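Local coordinates for protein acyl-CoA dehydrogenase (Mycobacterium thermoresistibile, PDB 3PFD) that probably catalyses the flavin-dependent 2,3-dehydrogenation of saturated acyl-CoA thioesters, and binds reduced flavin adenine dinucleotide as a four-chain assembly, at residues E140-S145 / S149-A154; L215-S220 / A370-I375; A299-K304 / T345-Q350. All blocks are in the same frame, centred on the assembly; numbering follows the deposited sequence.

Contact 1 (E140-S145 / S149-A154); sequences EREAGS and SMRTRA. With FDA (dihydroflavine-adenine dinucleotide), chain B.
In the loop that joins strands 134-137 and 153-157 of the middle domain, beside the flavin dinucleotide, the carboxylate of E140 is gripped by the backbone of R151 and T152. E140 stands at the start of a type I turn that ends at A143. Its chain runs extended beyond CG (chi2 177°), which carries the carboxylate across to 149-154. There R151 N donates to E140 OE1 at 2.7 Å and T152 N to E140 OE2 at 3.0 Å, both on the syn side and both nearly straight (161°). T152 OG1 also donates to E140 OE2, over 2.8 Å, but comes from well above the carboxylate plane, 62° out of it. K167 adds a salt bridge to E140 OE2. Behind the turn, A143 CB packs on M150 CB at 4.2 Å, while E142 CB lies over one face of the R151 guanidinium, 3.8 Å from R151 NH2. At the far end of 140-145, S145 N and S145 OG both donate to O1A of the cofactor's pyrophosphate, S145 N at 3.0 Å. Q283 of the second subunit bonds E142 O and G144 N. With two oxygens taking three donors and a lysine, the buried carboxylate is held against rotation and is probably kept ionised, tying the turn that leads to the pyrophosphate-binding residues to those that lead into strand 153-157.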
loop_
_atom_site.group_PDB
_atom_site.type_symbol
_atom_site.label_atom_id
_atom_site.label_comp_id
_atom_site.label_asym_id
_atom_site.label_seq_id
_atom_site.Cartn_x
_atom_site.Cartn_y
_atom_site.Cartn_z
ATOM N N GLU C 140 3.479 23.977 22.259
ATOM C CA GLU C 140 3.533 23.820 23.720
ATOM C C GLU C 140 3.110 22.400 24.012
ATOM O O GLU C 140 2.639 21.697 23.106
ATOM C CB GLU C 140 2.634 24.840 24.457
ATOM C CG GLU C 140 3.020 26.255 24.146
ATOM C CD GLU C 140 2.136 27.296 24.785
ATOM O OE1 GLU C 140 1.261 26.927 25.592
ATOM O OE2 GLU C 140 2.331 28.493 24.476
ATOM N N ARG C 141 3.283 21.964 25.258
ATOM C CA ARG C 141 2.963 20.574 25.601
ATOM C C ARG C 141 1.510 20.267 25.270
ATOM O O ARG C 141 1.213 19.195 24.755
ATOM C CB ARG C 141 3.249 20.242 27.072
ATOM C CG ARG C 141 4.707 20.099 27.423
ATOM C CD ARG C 141 5.406 18.945 26.642
ATOM N NE ARG C 141 6.841 19.045 26.833
ATOM C CZ ARG C 141 7.778 18.404 26.143
ATOM N NH1 ARG C 141 7.464 17.583 25.161
ATOM N NH2 ARG C 141 9.057 18.610 26.441
ATOM N N GLU C 142 0.622 21.226 25.537
ATOM C CA GLU C 142 -0.793 21.024 25.310
ATOM C C GLU C 142 -1.312 21.716 24.043
ATOM O O GLU C 142 -2.500 21.749 23.784
ATOM C CB GLU C 142 -1.580 21.437 26.559
ATOM C CG GLU C 142 -1.045 20.757 27.880
ATOM C CD GLU C 142 -1.122 19.213 27.850
ATOM O OE1 GLU C 142 -0.166 18.540 28.260
ATOM O OE2 GLU C 142 -2.165 18.681 27.405
ATOM N N ALA C 143 -0.401 22.222 23.226
ATOM C CA ALA C 143 -0.783 22.858 21.969
ATOM C C ALA C 143 0.182 22.447 20.883
ATOM O O ALA C 143 1.186 23.121 20.633
ATOM C CB ALA C 143 -0.844 24.395 22.115
ATOM N N GLY C 144 -0.124 21.311 20.266
ATOM C CA GLY C 144 0.671 20.797 19.152
ATOM C C GLY C 144 -0.079 21.031 17.871
ATOM O O GLY C 144 -0.046 22.125 17.339
ATOM N N SER C 145 -0.783 20.013 17.382
ATOM C CA SER C 145 -1.689 20.230 16.243
ATOM C C SER C 145 -2.632 21.415 16.494
ATOM O O SER C 145 -2.769 22.277 15.623
ATOM C CB SER C 145 -2.453 18.957 15.872
ATOM O OG SER C 145 -1.550 17.963 15.380
ATOM N N SER C 149 -4.495 26.770 20.760
ATOM C CA SER C 149 -4.838 26.642 22.172
ATOM C C SER C 149 -3.642 26.936 23.086
ATOM O O SER C 149 -3.669 26.618 24.271
ATOM C CB SER C 149 -5.447 25.256 22.459
ATOM O OG SER C 149 -4.465 24.246 22.362
ATOM N N MET C 150 -2.610 27.567 22.528
ATOM C CA MET C 150 -1.379 27.878 23.246
ATOM C C MET C 150 -1.649 28.786 24.454
ATOM O O MET C 150 -2.623 29.545 24.460
ATOM C CB MET C 150 -0.375 28.528 22.308
ATOM C CG MET C 150 -0.713 29.989 21.952
ATOM S SD MET C 150 0.478 30.798 20.874
ATOM C CE MET C 150 0.165 29.979 19.301
ATOM N N ARG C 151 -0.783 28.698 25.461
ATOM C CA ARG C 151 -0.993 29.382 26.743
ATOM C C ARG C 151 0.015 30.491 27.060
ATOM O O ARG C 151 -0.293 31.390 27.840
ATOM C CB ARG C 151 -1.063 28.357 27.887
ATOM C CG ARG C 151 -2.403 27.600 27.944
ATOM C CD ARG C 151 -2.385 26.536 29.033
ATOM N NE ARG C 151 -3.217 25.373 28.709
ATOM C CZ ARG C 151 -3.121 24.184 29.307
ATOM N NH1 ARG C 151 -2.220 23.981 30.273
ATOM N NH2 ARG C 151 -3.925 23.191 28.938
ATOM N N THR C 152 1.206 30.437 26.457
ATOM C CA THR C 152 2.214 31.490 26.638
ATOM C C THR C 152 1.600 32.862 26.333
ATOM O O THR C 152 0.935 33.023 25.301
ATOM C CB THR C 152 3.448 31.243 25.738
ATOM O OG1 THR C 152 4.062 30.004 26.111
ATOM C CG2 THR C 152 4.464 32.377 25.862
ATOM N N ARG C 153 1.817 33.820 27.244
ATOM C CA ARG C 153 1.158 35.140 27.197
ATOM C C ARG C 153 2.114 36.295 26.891
ATOM O O ARG C 153 3.315 36.243 27.209
ATOM C CB ARG C 153 0.396 35.436 28.514
ATOM N N ALA C 154 1.569 37.340 26.278
ATOM C CA ALA C 154 2.306 38.584 26.089
ATOM C C ALA C 154 1.432 39.782 26.487
ATOM O O ALA C 154 0.378 40.004 25.893
ATOM C CB ALA C 154 2.790 38.707 24.682
HETATM P PA FDA B . -0.746 15.856 18.688
HETATM O O1A FDA B . -1.333 17.109 18.098
HETATM O O2A FDA B . -1.092 15.430 20.093
HETATM O O5B FDA B . -1.108 14.652 17.679
HETATM C C5B FDA B . -1.213 13.287 18.097
HETATM C C4B FDA B . -1.834 12.464 16.959
HETATM O O4B FDA B . -3.191 12.864 16.736
HETATM C C3B FDA B . -1.107 12.685 15.631
HETATM O O3B FDA B . -1.163 11.456 14.893
HETATM C C2B FDA B . -1.966 13.724 14.929
HETATM O O2B FDA B . -1.857 13.667 13.504
HETATM C C1B FDA B . -3.347 13.321 15.397
HETATM N N9A FDA B . -4.330 14.417 15.285
HETATM C C8A FDA B . -4.365 15.541 16.023
HETATM N N7A FDA B . -5.423 16.297 15.634
HETATM C C5A FDA B . -6.058 15.639 14.633
HETATM C C6A FDA B . -7.186 15.931 13.850
HETATM N N6A FDA B . -7.873 17.101 14.034
HETATM N N1A FDA B . -7.581 15.035 12.906
HETATM C C2A FDA B . -6.879 13.892 12.732
HETATM N N3A FDA B . -5.791 13.574 13.470
HETATM C C4A FDA B . -5.357 14.441 14.421
HETATM N N1 FDA B . 7.235 23.024 16.967
HETATM C C2 FDA B . 7.712 24.303 17.062
HETATM O O2 FDA B . 7.000 25.238 17.516
HETATM N N3 FDA B . 8.975 24.580 16.670
HETATM C C4 FDA B . 9.776 23.607 16.179
HETATM O O4 FDA B . 10.931 23.930 15.851
HETATM C C4X FDA B . 9.307 22.285 16.046
HETATM N N5 FDA B . 10.123 21.279 15.670
HETATM C C5X FDA B . 9.876 20.015 16.055
HETATM C C6 FDA B . 10.906 19.067 16.138
HETATM C C7 FDA B . 10.636 17.774 16.621
HETATM C C7M FDA B . 11.743 16.745 16.703
HETATM C C8 FDA B . 9.344 17.415 16.981
HETATM C C8M FDA B . 9.016 16.022 17.490
HETATM C C9 FDA B . 8.328 18.347 16.888
HETATM C C9A FDA B . 8.589 19.647 16.442
HETATM N N10 FDA B . 7.608 20.651 16.586
HETATM C C10 FDA B . 8.009 22.009 16.458
HETATM C "C1'" FDA B . 6.280 20.312 17.100
HETATM C "C2'" FDA B . 5.404 19.643 16.031
HETATM O "O2'" FDA B . 4.948 20.561 15.012
HETATM C "C3'" FDA B . 4.270 18.936 16.742
HETATM O "O3'" FDA B . 4.799 17.718 17.324
HETATM C "C4'" FDA B . 3.102 18.604 15.794
HETATM O "O4'" FDA B . 2.413 19.799 15.417
HETATM C "C5'" FDA B . 2.100 17.650 16.429
HETATM O "O5'" FDA B . 1.773 18.105 17.749
HETATM P P FDA B . 1.862 17.062 18.972
HETATM O O1P FDA B . 3.255 16.486 18.983
HETATM O O2P FDA B . 1.316 17.730 20.213
HETATM O O3P FDA B . 0.883 15.866 18.514
#

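Contact 2 (L215-S220 / A370-I375); sequences LGIKGS and AKITQI. With FDA (dihydroflavine-adenine dinucleotide), chain B.
I217 and I372 reach for each other at about a right angle, I217 CD1 ending 4.1 Å from I372 CG1 beside the dimethylbenzene end of the flavin. I372 has CG1 anti to the backbone N (chi1 -167°), and a turn at chi2 (59°) brings I372 CD1 to the ring methyls, 3.6 Å from both C8M and C7M of the cofactor. I217 CD1 joins it at C7M, 3.9 Å away, and the two isoleucines together enclose the methyl-bearing end of the ring. A second, separate touch is made by L215 and K371: L215 CD2 rests on the aliphatic base of the lysine, 3.9 Å from K371 CG, the two chains passing at a slant. Bends at chi2 and chi3 then turn K371 away from L215, and K371 NZ donates to Q374 OE1 at 2.9 Å from above the amide's carbonyl plane. The same ammonium is bonded by Q350 OE1 and T346 O of the second subunit. D369 accepts from I217 N and R368 donates to L215 O, which fasten the loop to helix 363-373. Apolar contact joins the middle and C-terminal domains, the isoleucine pair doing so at the flavin methyls, while the lysine's buried charge is spent on polar groups at the subunit boundary.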
loop_
_atom_site.group_PDB
_atom_site.type_symbol
_atom_site.label_atom_id
_atom_site.label_comp_id
_atom_site.label_asym_id
_atom_site.label_seq_id
_atom_site.Cartn_x
_atom_site.Cartn_y
_atom_site.Cartn_z
ATOM N N LEU C 215 14.148 9.571 18.458
ATOM C CA LEU C 215 14.326 8.475 17.516
ATOM C C LEU C 215 15.428 8.798 16.490
ATOM O O LEU C 215 16.307 7.982 16.221
ATOM C CB LEU C 215 12.986 8.205 16.802
ATOM C CG LEU C 215 12.971 7.294 15.581
ATOM C CD1 LEU C 215 13.662 5.974 15.869
ATOM C CD2 LEU C 215 11.484 7.066 15.089
ATOM N N GLY C 216 15.359 9.996 15.922
ATOM C CA GLY C 216 16.283 10.409 14.877
ATOM C C GLY C 216 16.509 11.900 14.976
ATOM O O GLY C 216 16.217 12.510 16.014
ATOM N N ILE C 217 17.018 12.498 13.894
ATOM C CA ILE C 217 17.658 13.821 13.935
ATOM C C ILE C 217 18.270 14.064 15.330
ATOM O O ILE C 217 18.058 15.122 15.967
ATOM C CB ILE C 217 16.741 14.989 13.436
ATOM C CG1 ILE C 217 15.408 15.011 14.200
ATOM C CG2 ILE C 217 16.510 14.839 11.933
ATOM C CD1 ILE C 217 14.664 16.321 14.128
ATOM N N LYS C 218 18.997 13.048 15.800
ATOM C CA LYS C 218 19.498 13.027 17.166
ATOM C C LYS C 218 20.364 14.260 17.475
ATOM O O LYS C 218 20.289 14.792 18.566
ATOM C CB LYS C 218 20.277 11.751 17.443
ATOM C CG LYS C 218 19.414 10.517 17.585
ATOM C CD LYS C 218 20.125 9.483 18.388
ATOM C CE LYS C 218 19.283 8.248 18.499
ATOM N NZ LYS C 218 20.060 7.217 19.182
ATOM N N GLY C 219 21.141 14.725 16.505
ATOM C CA GLY C 219 21.993 15.897 16.714
ATOM C C GLY C 219 21.319 17.257 16.706
ATOM O O GLY C 219 21.914 18.232 17.122
ATOM N N SER C 220 20.093 17.339 16.196
ATOM C CA SER C 220 19.360 18.599 16.198
ATOM C C SER C 220 18.828 18.831 17.598
ATOM O O SER C 220 18.024 18.012 18.098
ATOM C CB SER C 220 18.205 18.582 15.184
ATOM O OG SER C 220 17.398 19.735 15.347
ATOM N N ALA C 370 13.869 9.822 8.685
ATOM C CA ALA C 370 12.745 10.018 7.768
ATOM C C ALA C 370 11.427 10.150 8.529
ATOM O O ALA C 370 10.549 10.912 8.105
ATOM C CB ALA C 370 12.658 8.877 6.733
ATOM N N LYS C 371 11.301 9.420 9.639
ATOM C CA LYS C 371 10.075 9.409 10.432
ATOM C C LYS C 371 9.618 10.791 10.904
ATOM O O LYS C 371 8.422 11.040 10.953
ATOM C CB LYS C 371 10.188 8.463 11.644
ATOM C CG LYS C 371 8.902 8.401 12.515
ATOM C CD LYS C 371 7.728 7.708 11.752
ATOM C CE LYS C 371 6.355 8.293 12.178
ATOM N NZ LYS C 371 5.297 7.858 11.216
ATOM N N ILE C 372 10.557 11.682 11.250
ATOM C CA ILE C 372 10.175 13.020 11.719
ATOM C C ILE C 372 9.463 13.835 10.644
ATOM O O ILE C 372 8.642 14.691 10.974
ATOM C CB ILE C 372 11.377 13.858 12.316
ATOM C CG1 ILE C 372 10.885 15.101 13.074
ATOM C CG2 ILE C 372 12.319 14.314 11.211
ATOM C CD1 ILE C 372 9.915 14.813 14.272
ATOM N N THR C 373 9.773 13.587 9.371
ATOM C CA THR C 373 9.224 14.413 8.300
ATOM C C THR C 373 7.697 14.285 8.169
ATOM O O THR C 373 7.040 15.206 7.678
ATOM C CB THR C 373 9.931 14.189 6.939
ATOM O OG1 THR C 373 9.657 12.865 6.480
ATOM C CG2 THR C 373 11.458 14.359 7.089
ATOM N N GLN C 374 7.154 13.145 8.608
ATOM C CA GLN C 374 5.693 12.904 8.635
ATOM C C GLN C 374 5.019 13.602 9.819
ATOM O O GLN C 374 3.766 13.680 9.892
ATOM C CB GLN C 374 5.403 11.394 8.708
ATOM C CG GLN C 374 5.901 10.616 7.508
ATOM C CD GLN C 374 5.648 9.121 7.628
ATOM O OE1 GLN C 374 6.173 8.462 8.536
ATOM N NE2 GLN C 374 4.826 8.580 6.714
ATOM N N ILE C 375 5.838 14.134 10.736
ATOM C CA ILE C 375 5.322 14.632 12.023
ATOM C C ILE C 375 5.424 16.141 12.157
ATOM O O ILE C 375 4.414 16.782 12.462
ATOM C CB ILE C 375 5.975 13.932 13.258
ATOM C CG1 ILE C 375 5.741 12.428 13.212
ATOM C CG2 ILE C 375 5.482 14.557 14.627
ATOM C CD1 ILE C 375 6.489 11.669 14.269
HETATM P PA FDA B . -0.746 15.856 18.688
HETATM O O1A FDA B . -1.333 17.109 18.098
HETATM O O2A FDA B . -1.092 15.430 20.093
HETATM O O5B FDA B . -1.108 14.652 17.679
HETATM C C5B FDA B . -1.213 13.287 18.097
HETATM C C4B FDA B . -1.834 12.464 16.959
HETATM O O4B FDA B . -3.191 12.864 16.736
HETATM C C3B FDA B . -1.107 12.685 15.631
HETATM O O3B FDA B . -1.163 11.456 14.893
HETATM C C2B FDA B . -1.966 13.724 14.929
HETATM O O2B FDA B . -1.857 13.667 13.504
HETATM C C1B FDA B . -3.347 13.321 15.397
HETATM N N9A FDA B . -4.330 14.417 15.285
HETATM C C8A FDA B . -4.365 15.541 16.023
HETATM N N7A FDA B . -5.423 16.297 15.634
HETATM C C5A FDA B . -6.058 15.639 14.633
HETATM C C6A FDA B . -7.186 15.931 13.850
HETATM N N6A FDA B . -7.873 17.101 14.034
HETATM N N1A FDA B . -7.581 15.035 12.906
HETATM C C2A FDA B . -6.879 13.892 12.732
HETATM N N3A FDA B . -5.791 13.574 13.470
HETATM C C4A FDA B . -5.357 14.441 14.421
HETATM N N1 FDA B . 7.235 23.024 16.967
HETATM C C2 FDA B . 7.712 24.303 17.062
HETATM O O2 FDA B . 7.000 25.238 17.516
HETATM N N3 FDA B . 8.975 24.580 16.670
HETATM C C4 FDA B . 9.776 23.607 16.179
HETATM O O4 FDA B . 10.931 23.930 15.851
HETATM C C4X FDA B . 9.307 22.285 16.046
HETATM N N5 FDA B . 10.123 21.279 15.670
HETATM C C5X FDA B . 9.876 20.015 16.055
HETATM C C6 FDA B . 10.906 19.067 16.138
HETATM C C7 FDA B . 10.636 17.774 16.621
HETATM C C7M FDA B . 11.743 16.745 16.703
HETATM C C8 FDA B . 9.344 17.415 16.981
HETATM C C8M FDA B . 9.016 16.022 17.490
HETATM C C9 FDA B . 8.328 18.347 16.888
HETATM C C9A FDA B . 8.589 19.647 16.442
HETATM N N10 FDA B . 7.608 20.651 16.586
HETATM C C10 FDA B . 8.009 22.009 16.458
HETATM C "C1'" FDA B . 6.280 20.312 17.100
HETATM C "C2'" FDA B . 5.404 19.643 16.031
HETATM O "O2'" FDA B . 4.948 20.561 15.012
HETATM C "C3'" FDA B . 4.270 18.936 16.742
HETATM O "O3'" FDA B . 4.799 17.718 17.324
HETATM C "C4'" FDA B . 3.102 18.604 15.794
HETATM O "O4'" FDA B . 2.413 19.799 15.417
HETATM C "C5'" FDA B . 2.100 17.650 16.429
HETATM O "O5'" FDA B . 1.773 18.105 17.749
HETATM P P FDA B . 1.862 17.062 18.972
HETATM O O1P FDA B . 3.255 16.486 18.983
HETATM O O2P FDA B . 1.316 17.730 20.213
HETATM O O3P FDA B . 0.883 15.866 18.514
#

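Contact 3 (A299-K304 / T345-Q350); sequences ADMAMK and TTDAVQ. With FDA (dihydroflavine-adenine dinucleotide), chain D.
M301 carries the touch between helix 292-321 and helix 326-352, laying its thioether against D347 and A348; this is helix-helix packing within the all-helical C-terminal domain, the helical bundle of the acyl-CoA dehydrogenase fold. Along 299-304, D300 comes first, its carboxylate in a salt bridge with R384 of the third subunit; D300 OD2 remains 6.5 Å from D347 OD2, a like charge it does not touch. Next is M301, and here the helices come nearest, M301 CA lying 8.1 Å from D347 CA. Its CG lies beside the backbone N (chi1 -67°) and the chain stays extended through chi2, which carries the sulfur alongside the aspartate: M301 SD is 3.9 Å from D347 CB, and M301 CG is 3.8 Å from D347 OD2. The two side chains slide past each other in opposite directions. A bend at chi3 (74°) then lays the methyl on the following residue, M301 CE lying 4.1 Å from A348 CB. V344 and L351 of helix 326-352 pack on the same methionine, and K304 ends the segment in a salt bridge with E343. On helix 326-352, Q350 O accepts from the ribose hydroxyl O3B of a cofactor at 2.8 Å; S145 and Y136 of the second subunit bind the same cofactor, which is thus held between two subunits. Between 299-304 and 345-350 the adhesion is therefore dispersive, resting on one methionine, while ionic and cofactor bonds lie around it.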
loop_
_atom_site.group_PDB
_atom_site.type_symbol
_atom_site.label_atom_id
_atom_site.label_comp_id
_atom_site.label_asym_id
_atom_site.label_seq_id
_atom_site.Cartn_x
_atom_site.Cartn_y
_atom_site.Cartn_z
ATOM N N ALA C 299 13.364 0.417 -8.507
ATOM C CA ALA C 299 12.586 1.213 -9.444
ATOM C C ALA C 299 11.441 1.927 -8.700
ATOM O O ALA C 299 11.194 3.118 -8.922
ATOM C CB ALA C 299 12.018 0.300 -10.569
ATOM N N ASP C 300 10.722 1.201 -7.834
ATOM C CA ASP C 300 9.636 1.828 -7.069
ATOM C C ASP C 300 10.177 3.020 -6.244
ATOM O O ASP C 300 9.540 4.072 -6.155
ATOM C CB ASP C 300 8.930 0.830 -6.141
ATOM C CG ASP C 300 8.096 -0.207 -6.898
ATOM O OD1 ASP C 300 7.771 0.002 -8.085
ATOM O OD2 ASP C 300 7.758 -1.249 -6.292
ATOM N N MET C 301 11.345 2.842 -5.635
ATOM C CA MET C 301 11.904 3.872 -4.775
ATOM C C MET C 301 12.165 5.121 -5.609
ATOM O O MET C 301 11.645 6.190 -5.288
ATOM C CB MET C 301 13.164 3.363 -4.081
ATOM C CG MET C 301 12.888 2.229 -3.064
ATOM S SD MET C 301 14.323 1.164 -2.766
ATOM C CE MET C 301 15.348 2.214 -1.754
ATOM N N ALA C 302 12.913 4.960 -6.709
ATOM C CA ALA C 302 13.294 6.059 -7.579
ATOM C C ALA C 302 12.102 6.776 -8.217
ATOM O O ALA C 302 12.074 8.013 -8.293
ATOM C CB ALA C 302 14.253 5.548 -8.692
ATOM N N MET C 303 11.133 5.995 -8.699
ATOM C CA MET C 303 9.948 6.552 -9.329
ATOM C C MET C 303 9.212 7.506 -8.387
ATOM O O MET C 303 8.859 8.627 -8.778
ATOM C CB MET C 303 9.008 5.405 -9.744
ATOM C CG MET C 303 7.632 5.804 -10.235
ATOM S SD MET C 303 6.697 4.346 -10.831
ATOM C CE MET C 303 6.398 3.435 -9.320
ATOM N N LYS C 304 8.931 7.009 -7.180
ATOM C CA LYS C 304 8.266 7.768 -6.132
ATOM C C LYS C 304 9.081 8.958 -5.668
ATOM O O LYS C 304 8.512 10.039 -5.479
ATOM C CB LYS C 304 7.900 6.862 -4.942
ATOM C CG LYS C 304 6.762 5.854 -5.299
ATOM C CD LYS C 304 6.401 4.986 -4.069
ATOM C CE LYS C 304 5.399 3.896 -4.431
ATOM N NZ LYS C 304 4.764 3.364 -3.165
ATOM N N THR C 345 13.227 4.630 2.842
ATOM C CA THR C 345 14.261 4.344 3.854
ATOM C C THR C 345 14.051 2.996 4.543
ATOM O O THR C 345 15.025 2.325 4.849
ATOM C CB THR C 345 14.382 5.446 4.925
ATOM O OG1 THR C 345 13.149 5.584 5.619
ATOM C CG2 THR C 345 14.787 6.799 4.294
ATOM N N THR C 346 12.789 2.616 4.776
ATOM C CA THR C 346 12.440 1.261 5.268
ATOM C C THR C 346 12.952 0.177 4.306
ATOM O O THR C 346 13.519 -0.826 4.740
ATOM C CB THR C 346 10.909 1.103 5.497
ATOM O OG1 THR C 346 10.496 2.088 6.446
ATOM C CG2 THR C 346 10.566 -0.256 6.084
ATOM N N ASP C 347 12.732 0.412 3.011
ATOM C CA ASP C 347 13.235 -0.433 1.918
ATOM C C ASP C 347 14.766 -0.500 1.836
ATOM O O ASP C 347 15.337 -1.578 1.635
ATOM C CB ASP C 347 12.699 0.082 0.571
ATOM C CG ASP C 347 11.250 -0.297 0.322
ATOM O OD1 ASP C 347 10.647 -1.108 1.107
ATOM O OD2 ASP C 347 10.706 0.250 -0.666
ATOM N N ALA C 348 15.426 0.645 1.976
ATOM C CA ALA C 348 16.882 0.693 1.883
ATOM C C ALA C 348 17.561 -0.085 3.006
ATOM O O ALA C 348 18.545 -0.797 2.771
ATOM C CB ALA C 348 17.380 2.159 1.834
ATOM N N VAL C 349 17.066 0.061 4.239
ATOM C CA VAL C 349 17.539 -0.823 5.319
ATOM C C VAL C 349 17.392 -2.291 4.879
ATOM O O VAL C 349 18.306 -3.126 5.051
ATOM C CB VAL C 349 16.763 -0.574 6.631
ATOM C CG1 VAL C 349 17.060 -1.678 7.641
ATOM C CG2 VAL C 349 17.144 0.807 7.215
ATOM N N GLN C 350 16.222 -2.607 4.313
ATOM C CA GLN C 350 15.930 -3.969 3.882
ATOM C C GLN C 350 16.943 -4.464 2.856
ATOM O O GLN C 350 17.411 -5.616 2.933
ATOM C CB GLN C 350 14.495 -4.065 3.321
ATOM C CG GLN C 350 14.057 -5.509 2.972
ATOM C CD GLN C 350 13.873 -6.379 4.223
ATOM O OE1 GLN C 350 13.655 -5.849 5.312
ATOM N NE2 GLN C 350 13.923 -7.713 4.064
HETATM P PA FDA D . 22.201 -10.494 2.106
HETATM O O1A FDA D . 21.992 -11.977 1.966
HETATM O O2A FDA D . 23.414 -9.812 1.557
HETATM O O5B FDA D . 20.918 -9.744 1.485
HETATM C C5B FDA D . 20.963 -8.371 1.118
HETATM C C4B FDA D . 19.639 -8.057 0.438
HETATM O O4B FDA D . 19.577 -8.822 -0.785
HETATM C C3B FDA D . 18.415 -8.448 1.264
HETATM O O3B FDA D . 17.343 -7.569 0.967
HETATM C C2B FDA D . 17.986 -9.764 0.642
HETATM O O2B FDA D . 16.597 -10.022 0.811
HETATM C C1B FDA D . 18.352 -9.577 -0.824
HETATM N N9A FDA D . 18.507 -10.882 -1.517
HETATM C C8A FDA D . 19.494 -11.781 -1.311
HETATM N N7A FDA D . 19.284 -12.837 -2.118
HETATM C C5A FDA D . 18.168 -12.604 -2.864
HETATM C C6A FDA D . 17.478 -13.333 -3.847
HETATM N N6A FDA D . 17.928 -14.561 -4.255
HETATM N N1A FDA D . 16.337 -12.804 -4.387
HETATM C C2A FDA D . 15.891 -11.590 -3.997
HETATM N N3A FDA D . 16.544 -10.884 -3.055
HETATM C C4A FDA D . 17.677 -11.362 -2.472
HETATM N N1 FDA D . 22.177 -15.631 11.772
HETATM C C2 FDA D . 22.569 -16.678 12.535
HETATM O O2 FDA D . 23.257 -17.600 12.051
HETATM N N3 FDA D . 22.252 -16.724 13.852
HETATM C C4 FDA D . 21.513 -15.763 14.429
HETATM O O4 FDA D . 21.238 -15.892 15.638
HETATM C C4X FDA D . 21.068 -14.675 13.669
HETATM N N5 FDA D . 20.599 -13.579 14.296
HETATM C C5X FDA D . 20.520 -12.374 13.654
HETATM C C6 FDA D . 20.404 -11.196 14.401
HETATM C C7 FDA D . 20.559 -9.946 13.801
HETATM C C7M FDA D . 20.425 -8.710 14.658
HETATM C C8 FDA D . 20.821 -9.842 12.434
HETATM C C8M FDA D . 21.012 -8.488 11.743
HETATM C C9 FDA D . 20.950 -11.016 11.694
HETATM C C9A FDA D . 20.801 -12.275 12.279
HETATM N N10 FDA D . 21.227 -13.433 11.577
HETATM C C10 FDA D . 21.434 -14.626 12.314
HETATM C "C1'" FDA D . 21.640 -13.353 10.157
HETATM C "C2'" FDA D . 20.474 -13.065 9.196
HETATM O "O2'" FDA D . 19.723 -14.272 9.004
HETATM C "C3'" FDA D . 20.998 -12.490 7.881
HETATM O "O3'" FDA D . 21.221 -11.077 8.054
HETATM C "C4'" FDA D . 19.986 -12.682 6.754
HETATM O "O4'" FDA D . 19.886 -14.082 6.485
HETATM C "C5'" FDA D . 20.355 -11.912 5.492
HETATM O "O5'" FDA D . 21.727 -12.124 5.135
HETATM P P FDA D . 22.681 -10.852 4.910
HETATM O O1P FDA D . 22.583 -9.949 6.097
HETATM O O2P FDA D . 24.052 -11.391 4.476
HETATM O O3P FDA D . 22.005 -10.076 3.665
#

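How the contacts relate
Contacts 2 and 3 are buried, whereas contact 1 is only partly so, with E142 and R151 at the surface. Contact 1 stays within the middle domain and contact 3 within the C-terminal domain; contact 2 bridges the two. Their chemistry follows: a carboxylate bound to backbone N-H groups in contact 1, aliphatic packing in contact 2, a thioether against an aspartate and an alanine in contact 3. Contacts 1 and 2 share one cofactor, at its pyrophosphate and flavin methyls respectively, with centres about 22 Å apart. Contact 3 reaches a different cofactor copy. Contacts 2 and 3 touch directly through A370 CB and T345 OG1, 3.5 Å apart, where helices 363-373 and 326-352 meet.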